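Local coordinates for protein thiosulfate sulfurtransferase (Pseudomonas aeruginosa, PDB 1YT8) that probably transfers sulfur from thiosulfate to cyanide, as a thiosulfate sulfurtransferase built of several rhodanese-like domains in a single chain, at residues R58-D63 with T282-D287; L267-L272 with A350-L355; Q276-R281 with G322-L327. All coordinates share one frame; numbering follows the deposited sequence.

Contact 1: residues R58-D63 with T282-D287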
ATOM      1  N   ARG A  58      -5.737  -6.026   8.343  1.00 14.26           N
ATOM      2  CA  ARG A  58      -6.569  -5.078   7.602  1.00 14.75           C
ATOM      3  C   ARG A  58      -8.028  -5.020   8.064  1.00 13.79           C
ATOM      4  O   ARG A  58      -8.696  -4.001   7.893  1.00 14.12           O
ATOM      5  CB  ARG A  58      -6.484  -5.393   6.104  1.00 16.85           C
ATOM      6  CG  ARG A  58      -5.055  -5.303   5.579  1.00 18.33           C
ATOM      7  CD  ARG A  58      -4.932  -5.712   4.128  1.00 17.18           C
ATOM      8  NE  ARG A  58      -5.559  -4.760   3.219  1.00 17.92           N
ATOM      9  CZ  ARG A  58      -5.547  -4.891   1.899  1.00 19.83           C
ATOM     10  NH1 ARG A  58      -4.936  -5.933   1.347  1.00 19.21           N
ATOM     11  NH2 ARG A  58      -6.147  -3.990   1.130  1.00 18.79           N
ATOM     12  N   VAL A  59      -8.517  -6.110   8.646  1.00 14.51           N
ATOM     13  CA  VAL A  59      -9.888  -6.168   9.151  1.00 15.83           C
ATOM     14  C   VAL A  59      -9.827  -6.903  10.494  1.00 16.51           C
ATOM     15  O   VAL A  59     -10.282  -8.039  10.610  1.00 15.89           O
ATOM     16  CB  VAL A  59     -10.828  -6.942   8.185  1.00 15.79           C
ATOM     17  CG1 VAL A  59     -12.276  -6.833   8.663  1.00 16.78           C
ATOM     18  CG2 VAL A  59     -10.703  -6.392   6.769  1.00 16.84           C
ATOM     19  N   PRO A  60      -9.259  -6.254  11.527  1.00 16.39           N
ATOM     20  CA  PRO A  60      -9.124  -6.840  12.865  1.00 17.75           C
ATOM     21  C   PRO A  60     -10.410  -7.203  13.612  1.00 18.76           C
ATOM     22  O   PRO A  60     -10.443  -8.204  14.328  1.00 19.48           O
ATOM     23  CB  PRO A  60      -8.289  -5.799  13.612  1.00 17.02           C
ATOM     24  CG  PRO A  60      -8.722  -4.517  12.983  1.00 19.14           C
ATOM     25  CD  PRO A  60      -8.740  -4.874  11.509  1.00 17.14           C
ATOM     26  N   ARG A  61     -11.458  -6.400  13.453  1.00 19.03           N
ATOM     27  CA  ARG A  61     -12.730  -6.664  14.133  1.00 20.64           C
ATOM     28  C   ARG A  61     -13.424  -7.852  13.483  1.00 20.29           C
ATOM     29  O   ARG A  61     -13.876  -7.768  12.342  1.00 20.89           O
ATOM     30  CB  ARG A  61     -13.648  -5.444  14.056  1.00 23.38           C
ATOM     31  CG  ARG A  61     -13.924  -4.766  15.383  1.00 29.08           C
ATOM     32  CD  ARG A  61     -15.395  -4.375  15.477  1.00 30.59           C
ATOM     33  NE  ARG A  61     -15.851  -3.655  14.290  1.00 31.23           N
ATOM     34  CZ  ARG A  61     -17.129  -3.461  13.983  1.00 33.89           C
ATOM     35  NH1 ARG A  61     -18.080  -3.936  14.777  1.00 36.05           N
ATOM     36  NH2 ARG A  61     -17.461  -2.799  12.883  1.00 31.67           N
ATOM     37  N   ARG A  62     -13.523  -8.955  14.216  1.00 19.67           N
ATOM     38  CA  ARG A  62     -14.131 -10.166  13.683  1.00 19.78           C
ATOM     39  C   ARG A  62     -15.589 -10.030  13.260  1.00 18.85           C
ATOM     40  O   ARG A  62     -16.062 -10.807  12.430  1.00 20.36           O
ATOM     41  CB  ARG A  62     -13.981 -11.313  14.688  1.00 21.83           C
ATOM     42  CG  ARG A  62     -12.528 -11.653  15.036  1.00 25.06           C
ATOM     43  CD  ARG A  62     -11.724 -12.093  13.817  1.00 28.02           C
ATOM     44  NE  ARG A  62     -10.426 -12.667  14.181  1.00 30.06           N
ATOM     45  CZ  ARG A  62      -9.337 -11.966  14.489  1.00 30.98           C
ATOM     46  NH1 ARG A  62      -9.360 -10.641  14.482  1.00 31.62           N
ATOM     47  NH2 ARG A  62      -8.217 -12.599  14.815  1.00 32.19           N
ATOM     48  N   ASP A  63     -16.306  -9.055  13.812  1.00 18.75           N
ATOM     49  CA  ASP A  63     -17.706  -8.877  13.436  1.00 19.09           C
ATOM     50  C   ASP A  63     -17.928  -7.683  12.502  1.00 17.71           C
ATOM     51  O   ASP A  63     -19.030  -7.142  12.417  1.00 17.04           O
ATOM     52  CB  ASP A  63     -18.594  -8.774  14.689  1.00 22.01           C
ATOM     53  CG  ASP A  63     -18.410  -7.469  15.444  1.00 26.26           C
ATOM     54  OD1 ASP A  63     -17.286  -6.927  15.445  1.00 27.25           O
ATOM     55  OD2 ASP A  63     -19.398  -6.995  16.051  1.00 28.84           O
ATOM     56  N   THR A 282     -13.241  -0.384  14.955  1.00 14.97           N
ATOM     57  CA  THR A 282     -11.935  -0.838  14.495  1.00 14.42           C
ATOM     58  C   THR A 282     -10.976   0.328  14.729  1.00 13.77           C
ATOM     59  O   THR A 282     -11.221   1.433  14.254  1.00 15.24           O
ATOM     60  CB  THR A 282     -11.943  -1.153  12.984  1.00 15.85           C
ATOM     61  OG1 THR A 282     -12.820  -2.256  12.724  1.00 15.08           O
ATOM     62  CG2 THR A 282     -10.539  -1.498  12.510  1.00 16.78           C
ATOM     63  N   THR A 283      -9.894   0.082  15.458  1.00 13.35           N
ATOM     64  CA  THR A 283      -8.917   1.126  15.746  1.00 14.41           C
ATOM     65  C   THR A 283      -7.525   0.693  15.299  1.00 15.61           C
ATOM     66  O   THR A 283      -6.970  -0.265  15.830  1.00 17.45           O
ATOM     67  CB  THR A 283      -8.877   1.445  17.263  1.00 14.80           C
ATOM     68  OG1 THR A 283     -10.175   1.874  17.692  1.00 14.09           O
ATOM     69  CG2 THR A 283      -7.866   2.548  17.555  1.00 15.63           C
ATOM     70  N   TYR A 284      -6.976   1.396  14.313  1.00 15.59           N
ATOM     71  CA  TYR A 284      -5.646   1.094  13.792  1.00 14.90           C
ATOM     72  C   TYR A 284      -4.621   1.999  14.474  1.00 14.43           C
ATOM     73  O   TYR A 284      -4.745   3.220  14.419  1.00 15.79           O
ATOM     74  CB  TYR A 284      -5.581   1.364  12.282  1.00 14.70           C
ATOM     75  CG  TYR A 284      -6.523   0.561  11.408  1.00 15.10           C
ATOM     76  CD1 TYR A 284      -6.268  -0.780  11.114  1.00 15.27           C
ATOM     77  CD2 TYR A 284      -7.639   1.162  10.826  1.00 16.00           C
ATOM     78  CE1 TYR A 284      -7.101  -1.502  10.251  1.00 15.50           C
ATOM     79  CE2 TYR A 284      -8.478   0.450   9.965  1.00 16.22           C
ATOM     80  CZ  TYR A 284      -8.202  -0.877   9.684  1.00 15.80           C
ATOM     81  OH  TYR A 284      -9.028  -1.574   8.840  1.00 13.83           O
ATOM     82  N   LEU A 285      -3.615   1.406  15.109  1.00 15.87           N
ATOM     83  CA  LEU A 285      -2.554   2.171  15.767  1.00 16.10           C
ATOM     84  C   LEU A 285      -1.389   2.193  14.777  1.00 14.61           C
ATOM     85  O   LEU A 285      -0.747   1.167  14.549  1.00 16.28           O
ATOM     86  CB  LEU A 285      -2.132   1.480  17.067  1.00 15.44           C
ATOM     87  CG  LEU A 285      -1.031   2.163  17.885  1.00 16.61           C
ATOM     88  CD1 LEU A 285      -1.465   3.583  18.263  1.00 15.46           C
ATOM     89  CD2 LEU A 285      -0.748   1.339  19.132  1.00 15.05           C
ATOM     90  N   LEU A 286      -1.113   3.363  14.208  1.00 16.12           N
ATOM     91  CA  LEU A 286      -0.077   3.501  13.180  1.00 15.87           C
ATOM     92  C   LEU A 286       1.071   4.479  13.466  1.00 14.04           C
ATOM     93  O   LEU A 286       0.841   5.615  13.866  1.00 15.49           O
ATOM     94  CB  LEU A 286      -0.754   3.903  11.873  1.00 15.34           C
ATOM     95  CG  LEU A 286      -2.037   3.131  11.544  1.00 16.29           C
ATOM     96  CD1 LEU A 286      -2.742   3.799  10.376  1.00 15.03           C
ATOM     97  CD2 LEU A 286      -1.709   1.682  11.226  1.00 15.37           C
ATOM     98  N   ASP A 287       2.300   4.022  13.221  1.00 14.67           N
ATOM     99  CA  ASP A 287       3.527   4.806  13.427  1.00 13.64           C
ATOM    100  C   ASP A 287       3.945   5.403  12.073  1.00 13.10           C
ATOM    101  O   ASP A 287       4.338   4.666  11.167  1.00 12.30           O
ATOM    102  CB  ASP A 287       4.636   3.882  13.950  1.00 14.39           C
ATOM    103  CG  ASP A 287       5.862   4.638  14.449  1.00 18.09           C
ATOM    104  OD1 ASP A 287       6.330   5.572  13.762  1.00 16.64           O
ATOM    105  OD2 ASP A 287       6.375   4.275  15.532  1.00 17.79           O
TER
HETATM  106  O   HOH W   1     -12.053  -4.497  11.432  1.00 14.26           O
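Tyr-284 reaches out from strand 283-287 and sets its hydroxyl against the backbone carbonyl of Arg-58, at the end of helix 51-58. OH donates to Arg-58 O over 2.6 Å, and the same OH is also hydrogen-bonded to Val-320 N. The carbonyl oxygen lies at the edge of the ring, near its plane, whereas the hydroxyl stands above the carbonyl plane, 37° out of it. Chi1 of -61° sets CG anti to the carbonyl carbon, beside the backbone N; from there the ring extends until its hydroxyl meets Arg-58.

Thr-282, two residues earlier, covers part of one face of that ring: its CG2 sits 3.7 Å above the ring plane, offset toward the rim. The same methyl meets Pro-60 from the other segment, with Pro-60 CG 3.6 Å from Thr-282 CG2, the two side chains crossing at about a right angle. Pro-60 CD adds an apolar contact with Tyr-284 CE1 at 4.0 Å. The proline, methyl and phenol thus form one small cluster.

The other branch of Thr-282 is polar. Its OG1 packs 3.6 Å from Arg-61 CB and accepts from a water, which in turn accepts from Arg-61 N at 2.8 Å. The Arg-61 guanidinium turns to Glu-23 and to Asp-63, its NH1 lying 3.2 Å from Asp-63 OD1.

The contact joins two different rhodanese-like domains. Val-59, the first residue to leave helical geometry after helix 51-58, begins the loop leading to strand 66-69, and this loop docks on the start of strand 283-287, whose neighbours in its own sheet are strands 324-328 and 303-304.

Contact 2: residues L267-L272 with A350-L355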
ATOM      1  N   LEU A 267      -5.611  12.280  21.742  1.00 20.86           N
ATOM      2  CA  LEU A 267      -5.730  11.167  22.680  1.00 22.39           C
ATOM      3  C   LEU A 267      -4.437  10.970  23.448  1.00 23.17           C
ATOM      4  O   LEU A 267      -3.363  11.318  22.962  1.00 22.34           O
ATOM      5  CB  LEU A 267      -6.009   9.849  21.951  1.00 22.37           C
ATOM      6  CG  LEU A 267      -7.336   9.544  21.265  1.00 22.65           C
ATOM      7  CD1 LEU A 267      -7.243   8.150  20.664  1.00 23.13           C
ATOM      8  CD2 LEU A 267      -8.486   9.615  22.259  1.00 23.04           C
ATOM      9  N   ASP A 268      -4.549  10.414  24.652  1.00 24.16           N
ATOM     10  CA  ASP A 268      -3.374  10.088  25.448  1.00 25.32           C
ATOM     11  C   ASP A 268      -3.431   8.571  25.566  1.00 25.07           C
ATOM     12  O   ASP A 268      -4.416   7.960  25.145  1.00 24.47           O
ATOM     13  CB  ASP A 268      -3.397  10.752  26.838  1.00 26.76           C
ATOM     14  CG  ASP A 268      -4.713  10.573  27.569  1.00 28.67           C
ATOM     15  OD1 ASP A 268      -5.421   9.574  27.328  1.00 29.12           O
ATOM     16  OD2 ASP A 268      -5.029  11.440  28.413  1.00 31.19           O
ATOM     17  N   LEU A 269      -2.390   7.957  26.114  1.00 23.50           N
ATOM     18  CA  LEU A 269      -2.364   6.505  26.247  1.00 24.14           C
ATOM     19  C   LEU A 269      -3.652   5.934  26.841  1.00 24.91           C
ATOM     20  O   LEU A 269      -4.153   4.909  26.375  1.00 25.31           O
ATOM     21  CB  LEU A 269      -1.155   6.074  27.085  1.00 25.77           C
ATOM     22  CG  LEU A 269       0.201   6.269  26.398  1.00 28.49           C
ATOM     23  CD1 LEU A 269       1.333   5.952  27.366  1.00 30.12           C
ATOM     24  CD2 LEU A 269       0.279   5.369  25.171  1.00 29.27           C
ATOM     25  N   ALA A 270      -4.191   6.593  27.862  1.00 25.21           N
ATOM     26  CA  ALA A 270      -5.425   6.123  28.485  1.00 27.01           C
ATOM     27  C   ALA A 270      -6.573   6.193  27.480  1.00 26.72           C
ATOM     28  O   ALA A 270      -7.423   5.304  27.426  1.00 27.47           O
ATOM     29  CB  ALA A 270      -5.750   6.966  29.715  1.00 26.76           C
ATOM     30  N   GLY A 271      -6.591   7.258  26.683  1.00 26.34           N
ATOM     31  CA  GLY A 271      -7.632   7.417  25.685  1.00 26.25           C
ATOM     32  C   GLY A 271      -7.537   6.336  24.626  1.00 24.61           C
ATOM     33  O   GLY A 271      -8.550   5.846  24.130  1.00 24.25           O
ATOM     34  N   LEU A 272      -6.310   5.970  24.273  1.00 25.30           N
ATOM     35  CA  LEU A 272      -6.075   4.929  23.282  1.00 24.22           C
ATOM     36  C   LEU A 272      -6.618   3.602  23.801  1.00 24.26           C
ATOM     37  O   LEU A 272      -7.368   2.914  23.108  1.00 23.01           O
ATOM     38  CB  LEU A 272      -4.577   4.790  23.002  1.00 23.66           C
ATOM     39  CG  LEU A 272      -4.156   3.592  22.141  1.00 24.05           C
ATOM     40  CD1 LEU A 272      -4.857   3.658  20.790  1.00 21.48           C
ATOM     41  CD2 LEU A 272      -2.643   3.582  21.967  1.00 21.43           C
ATOM     42  N   ALA A 350      -7.043  10.403  15.128  1.00 14.52           N
ATOM     43  CA  ALA A 350      -6.520  11.065  16.310  1.00 15.39           C
ATOM     44  C   ALA A 350      -5.002  10.947  16.331  1.00 15.14           C
ATOM     45  O   ALA A 350      -4.436  10.029  15.738  1.00 15.89           O
ATOM     46  CB  ALA A 350      -7.102  10.419  17.561  1.00 16.80           C
ATOM     47  N   VAL A 351      -4.351  11.893  16.999  1.00 15.94           N
ATOM     48  CA  VAL A 351      -2.902  11.872  17.155  1.00 16.03           C
ATOM     49  C   VAL A 351      -2.669  11.576  18.637  1.00 17.49           C
ATOM     50  O   VAL A 351      -3.323  12.164  19.503  1.00 19.98           O
ATOM     51  CB  VAL A 351      -2.269  13.229  16.785  1.00 17.81           C
ATOM     52  CG1 VAL A 351      -0.803  13.249  17.188  1.00 16.11           C
ATOM     53  CG2 VAL A 351      -2.400  13.463  15.280  1.00 16.56           C
ATOM     54  N   LEU A 352      -1.752  10.660  18.925  1.00 16.97           N
ATOM     55  CA  LEU A 352      -1.458  10.271  20.302  1.00 19.85           C
ATOM     56  C   LEU A 352      -0.485  11.239  20.977  1.00 19.76           C
ATOM     57  O   LEU A 352       0.681  11.335  20.585  1.00 18.76           O
ATOM     58  CB  LEU A 352      -0.890   8.847  20.315  1.00 19.09           C
ATOM     59  CG  LEU A 352      -0.847   8.089  21.643  1.00 21.32           C
ATOM     60  CD1 LEU A 352      -2.209   8.143  22.319  1.00 21.66           C
ATOM     61  CD2 LEU A 352      -0.432   6.646  21.383  1.00 21.21           C
ATOM     62  N   ASP A 353      -0.974  11.953  21.991  1.00 20.43           N
ATOM     63  CA  ASP A 353      -0.159  12.924  22.725  1.00 22.31           C
ATOM     64  C   ASP A 353       0.387  12.378  24.045  1.00 22.52           C
ATOM     65  O   ASP A 353      -0.088  11.364  24.561  1.00 22.41           O
ATOM     66  CB  ASP A 353      -0.971  14.186  23.047  1.00 23.53           C
ATOM     67  CG  ASP A 353      -1.482  14.893  21.812  1.00 23.84           C
ATOM     68  OD1 ASP A 353      -0.735  14.969  20.816  1.00 26.55           O
ATOM     69  OD2 ASP A 353      -2.628  15.396  21.848  1.00 23.88           O
ATOM     70  N   GLY A 354       1.386  13.070  24.586  1.00 25.64           N
ATOM     71  CA  GLY A 354       1.967  12.681  25.860  1.00 27.28           C
ATOM     72  C   GLY A 354       2.907  11.492  25.880  1.00 28.26           C
ATOM     73  O   GLY A 354       3.220  10.975  26.952  1.00 28.23           O
ATOM     74  N   LEU A 355       3.365  11.053  24.712  1.00 28.65           N
ATOM     75  CA  LEU A 355       4.274   9.915  24.649  1.00 29.71           C
ATOM     76  C   LEU A 355       5.690  10.311  25.058  1.00 31.47           C
ATOM     77  O   LEU A 355       6.140  11.423  24.781  1.00 31.61           O
ATOM     78  CB  LEU A 355       4.306   9.330  23.235  1.00 27.85           C
ATOM     79  CG  LEU A 355       3.000   8.764  22.671  1.00 27.39           C
ATOM     80  CD1 LEU A 355       3.241   8.272  21.248  1.00 27.57           C
ATOM     81  CD2 LEU A 355       2.502   7.626  23.551  1.00 27.39           C
TER
HETATM   82  O   HOH W   2      -0.026   9.476  26.536  1.00 23.29           O
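Leu-267 and Leu-352 pair as a parallel beta bridge, their CA atoms 5.0 Å apart, at the edge of the five-stranded parallel sheet of a rhodanese-like domain. Strand 265-267 is an outermost strand of that sheet and 348-352 its neighbour, in the order 1-5-4-2-3.

Two backbone hydrogen bonds flank the bridge. Leu-267 N donates to Val-351 O at 3.2 Å, and Leu-267 O accepts from Asp-353 N at 2.7 Å; the second is the straighter, with an N-H...O angle of 166° against 142°. Leu-352 CA also approaches Leu-267 O in a CA-H...O contact.

Apolar packing takes over where the chain turns into helix 269-277. Leu-352 has CG anti to its backbone N (chi1 -164°), and beyond it CD1 lies against Leu-267 O and the carbonyl carbon of Asp-268, while CD2 meets Leu-272 CD2 at 3.8 Å and, more loosely, Leu-269 CD2. Leu-269 CD2 touches Leu-355 CD2 at 3.6 Å, the side chains crossing at about a right angle. Back along the paired strands, Leu-267 CG and CD1 lie against Ala-350 CB. Val-326 of the next strand lies against Leu-267, Leu-272 and Leu-352.

Polar contacts finish the helix start. A water bridges Leu-269 N and Asp-353 O, and Asp-268 is the N-cap: its OD1 accepts from Gly-271 N at 2.7 Å, approached almost head-on, in line with its bond to CG.

Contact 3: residues Q276-R281 with G322-L327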
ATOM      1  N   GLN A 276      -9.483   1.001  22.151  1.00 25.40           N
ATOM      2  CA  GLN A 276      -9.209  -0.401  21.874  1.00 27.53           C
ATOM      3  C   GLN A 276     -10.131  -1.304  22.692  1.00 28.43           C
ATOM      4  O   GLN A 276     -10.310  -2.477  22.367  1.00 28.48           O
ATOM      5  CB  GLN A 276      -7.746  -0.719  22.189  1.00 27.32           C
ATOM      6  CG  GLN A 276      -6.755   0.155  21.434  1.00 26.03           C
ATOM      7  CD  GLN A 276      -5.328  -0.030  21.913  1.00 26.80           C
ATOM      8  OE1 GLN A 276      -5.052   0.037  23.114  1.00 26.36           O
ATOM      9  NE2 GLN A 276      -4.409  -0.253  20.978  1.00 23.58           N
ATOM     10  N   ASP A 277     -10.724  -0.747  23.746  1.00 28.84           N
ATOM     11  CA  ASP A 277     -11.627  -1.505  24.604  1.00 30.28           C
ATOM     12  C   ASP A 277     -13.051  -1.503  24.046  1.00 30.52           C
ATOM     13  O   ASP A 277     -13.900  -2.275  24.494  1.00 30.87           O
ATOM     14  CB  ASP A 277     -11.627  -0.920  26.021  1.00 31.90           C
ATOM     15  CG  ASP A 277     -12.396  -1.783  27.012  1.00 34.20           C
ATOM     16  OD1 ASP A 277     -12.027  -2.962  27.191  1.00 35.08           O
ATOM     17  OD2 ASP A 277     -13.369  -1.281  27.612  1.00 36.92           O
ATOM     18  N   GLU A 278     -13.307  -0.633  23.070  1.00 29.24           N
ATOM     19  CA  GLU A 278     -14.626  -0.537  22.447  1.00 29.05           C
ATOM     20  C   GLU A 278     -14.656  -1.510  21.273  1.00 29.27           C
ATOM     21  O   GLU A 278     -14.159  -1.213  20.184  1.00 27.23           O
ATOM     22  CB  GLU A 278     -14.879   0.895  21.973  1.00 30.81           C
ATOM     23  CG  GLU A 278     -14.506   1.937  23.022  1.00 32.22           C
ATOM     24  CD  GLU A 278     -14.962   3.337  22.669  1.00 33.53           C
ATOM     25  OE1 GLU A 278     -14.825   3.738  21.494  1.00 32.42           O
ATOM     26  OE2 GLU A 278     -15.447   4.042  23.577  1.00 34.48           O
ATOM     27  N   HIS A 279     -15.247  -2.677  21.512  1.00 27.94           N
ATOM     28  CA  HIS A 279     -15.319  -3.744  20.523  1.00 28.41           C
ATOM     29  C   HIS A 279     -16.247  -3.495  19.341  1.00 26.06           C
ATOM     30  O   HIS A 279     -16.326  -4.320  18.435  1.00 27.36           O
ATOM     31  CB  HIS A 279     -15.713  -5.053  21.214  1.00 31.15           C
ATOM     32  CG  HIS A 279     -14.840  -5.406  22.379  1.00 34.81           C
ATOM     33  ND1 HIS A 279     -13.474  -5.562  22.267  1.00 36.92           N
ATOM     34  CD2 HIS A 279     -15.138  -5.636  23.680  1.00 36.96           C
ATOM     35  CE1 HIS A 279     -12.970  -5.873  23.449  1.00 37.04           C
ATOM     36  NE2 HIS A 279     -13.959  -5.924  24.323  1.00 38.46           N
ATOM     37  N   ASP A 280     -16.950  -2.370  19.344  1.00 24.15           N
ATOM     38  CA  ASP A 280     -17.853  -2.052  18.244  1.00 22.95           C
ATOM     39  C   ASP A 280     -17.134  -1.230  17.173  1.00 20.71           C
ATOM     40  O   ASP A 280     -17.715  -0.906  16.141  1.00 20.61           O
ATOM     41  CB  ASP A 280     -19.065  -1.274  18.766  1.00 25.06           C
ATOM     42  CG  ASP A 280     -18.682   0.059  19.378  1.00 27.58           C
ATOM     43  OD1 ASP A 280     -17.743   0.085  20.201  1.00 29.75           O
ATOM     44  OD2 ASP A 280     -19.322   1.080  19.044  1.00 31.27           O
ATOM     45  N   ARG A 281     -15.871  -0.894  17.420  1.00 19.64           N
ATOM     46  CA  ARG A 281     -15.099  -0.102  16.465  1.00 16.82           C
ATOM     47  C   ARG A 281     -13.740  -0.710  16.141  1.00 15.90           C
ATOM     48  O   ARG A 281     -13.165  -1.453  16.937  1.00 17.47           O
ATOM     49  CB  ARG A 281     -14.879   1.327  16.991  1.00 18.08           C
ATOM     50  CG  ARG A 281     -16.134   2.196  17.097  1.00 17.42           C
ATOM     51  CD  ARG A 281     -16.815   2.392  15.749  1.00 18.24           C
ATOM     52  NE  ARG A 281     -15.973   3.071  14.761  1.00 13.23           N
ATOM     53  CZ  ARG A 281     -15.616   4.350  14.818  1.00 16.43           C
ATOM     54  NH1 ARG A 281     -16.019   5.117  15.826  1.00 13.73           N
ATOM     55  NH2 ARG A 281     -14.862   4.870  13.855  1.00 13.10           N
ATOM     56  N   GLY A 322     -14.581   3.717   7.446  1.00 13.67           N
ATOM     57  CA  GLY A 322     -15.403   4.056   8.594  1.00 13.54           C
ATOM     58  C   GLY A 322     -14.671   3.764   9.895  1.00 14.02           C
ATOM     59  O   GLY A 322     -15.137   4.135  10.976  1.00 15.53           O
ATOM     60  N   ALA A 323     -13.522   3.097   9.789  1.00 13.71           N
ATOM     61  CA  ALA A 323     -12.702   2.756  10.953  1.00 13.50           C
ATOM     62  C   ALA A 323     -12.072   3.994  11.577  1.00 15.10           C
ATOM     63  O   ALA A 323     -12.207   5.102  11.062  1.00 14.95           O
ATOM     64  CB  ALA A 323     -11.608   1.765  10.564  1.00 13.35           C
ATOM     65  N   ARG A 324     -11.350   3.764  12.669  1.00 16.08           N
ATOM     66  CA  ARG A 324     -10.694   4.796  13.464  1.00 18.11           C
ATOM     67  C   ARG A 324      -9.171   4.640  13.382  1.00 16.33           C
ATOM     68  O   ARG A 324      -8.666   3.526  13.473  1.00 16.06           O
ATOM     69  CB  ARG A 324     -11.159   4.607  14.912  1.00 21.61           C
ATOM     70  CG  ARG A 324     -11.328   5.842  15.724  1.00 25.65           C
ATOM     71  CD  ARG A 324     -12.411   5.637  16.790  1.00 23.86           C
ATOM     72  NE  ARG A 324     -12.256   4.431  17.613  1.00 21.60           N
ATOM     73  CZ  ARG A 324     -13.015   4.174  18.679  1.00 23.24           C
ATOM     74  NH1 ARG A 324     -13.961   5.034  19.030  1.00 21.46           N
ATOM     75  NH2 ARG A 324     -12.836   3.074  19.401  1.00 22.78           N
ATOM     76  N   LEU A 325      -8.447   5.749  13.221  1.00 14.93           N
ATOM     77  CA  LEU A 325      -6.982   5.719  13.145  1.00 15.17           C
ATOM     78  C   LEU A 325      -6.311   6.550  14.246  1.00 13.43           C
ATOM     79  O   LEU A 325      -6.754   7.651  14.556  1.00 13.34           O
ATOM     80  CB  LEU A 325      -6.497   6.248  11.789  1.00 18.45           C
ATOM     81  CG  LEU A 325      -6.570   5.373  10.535  1.00 19.43           C
ATOM     82  CD1 LEU A 325      -7.985   4.912  10.278  1.00 19.49           C
ATOM     83  CD2 LEU A 325      -6.046   6.175   9.355  1.00 22.48           C
ATOM     84  N   VAL A 326      -5.243   6.015  14.831  1.00 15.46           N
ATOM     85  CA  VAL A 326      -4.489   6.723  15.869  1.00 14.81           C
ATOM     86  C   VAL A 326      -3.038   6.780  15.386  1.00 14.27           C
ATOM     87  O   VAL A 326      -2.404   5.747  15.184  1.00 14.81           O
ATOM     88  CB  VAL A 326      -4.547   5.989  17.220  1.00 13.71           C
ATOM     89  CG1 VAL A 326      -3.688   6.719  18.243  1.00 14.83           C
ATOM     90  CG2 VAL A 326      -5.984   5.913  17.704  1.00 16.30           C
ATOM     91  N   LEU A 327      -2.512   7.987  15.204  1.00 13.70           N
ATOM     92  CA  LEU A 327      -1.155   8.134  14.688  1.00 13.73           C
ATOM     93  C   LEU A 327      -0.076   8.452  15.713  1.00 16.05           C
ATOM     94  O   LEU A 327      -0.265   9.283  16.609  1.00 15.98           O
ATOM     95  CB  LEU A 327      -1.139   9.190  13.578  1.00 12.27           C
ATOM     96  CG  LEU A 327      -2.144   8.995  12.440  1.00 14.07           C
ATOM     97  CD1 LEU A 327      -1.797   9.949  11.298  1.00 12.27           C
ATOM     98  CD2 LEU A 327      -2.116   7.541  11.948  1.00 14.02           C
TER
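Glu-278 and Arg-324 form a salt bridge in which both terminal nitrogens of the guanidinium converge on one carboxylate oxygen. Arg-324 NH1 donates to Glu-278 OE1 at 2.9 Å, and Arg-324 NH2 reaches the same OE1 at 3.0 Å. OE1 lies only 5° out of the guanidinium plane, and the carboxylate meets the guanidinium edge with the two groups nearly coplanar (27° apart). The NH1 bond comes nearly along the C-O axis; that of NH2 arrives on the anti side. Glu-278 OE2 is held separately by Gln-274.

Arg-324 projects from the start of strand 324-328, the central strand of this rhodanese-like domain's parallel sheet, to the type I beta turn Glu-278 to Arg-281 that links helix 269-277 with strand 283-287. Its guanidinium also makes a cation-pi contact with Trp-275, and NE donates to Thr-283.

Nonpolar carbons over guanidinium faces account for the packing of Arg-281 on Arg-324. Arg-281 CB sits 3.6 Å above the Arg-324 plane, offset toward the rim, while Arg-324 CD lies over one face of the Arg-281 guanidinium. The like-charged NH1 atoms of Arg-281 and Arg-324 stay 3.8 Å apart, a repulsion probably eased by Glu-278 and by Glu-23, which forms a salt bridge with Arg-281 NE.

Bends at chi2 and chi3 fold the Arg-281 chain, and NH2, also bonded to Gln-348, donates to Gly-322 O at 3.0 Å, within the carbonyl plane although the oxygen is tilted out of the guanidinium plane.

Overall arrangement
From the N terminus, 218 residues separate the loop 58-63 from segment 282-287, to which contact 1 joins it, closing the longest loop of the three and tying one rhodanese-like domain to another. Within the latter, contact 2 pairs 267-272 with 350-355, and contact 3, from 276-281 to 322-327, lies wholly between those segments in sequence. Contact 1 crosses both. Contacts 1 and 3 are close, their centres about 7 Å apart, and strands 283-287 and 324-328 are neighbours in the sheet, probably hydrogen-bonded for instance between Tyr-284 N and Arg-324 O. Strand 324-328 in turn adjoins strand 348-352, which carries contact 2; helix 269-277 serves contacts 2 and 3.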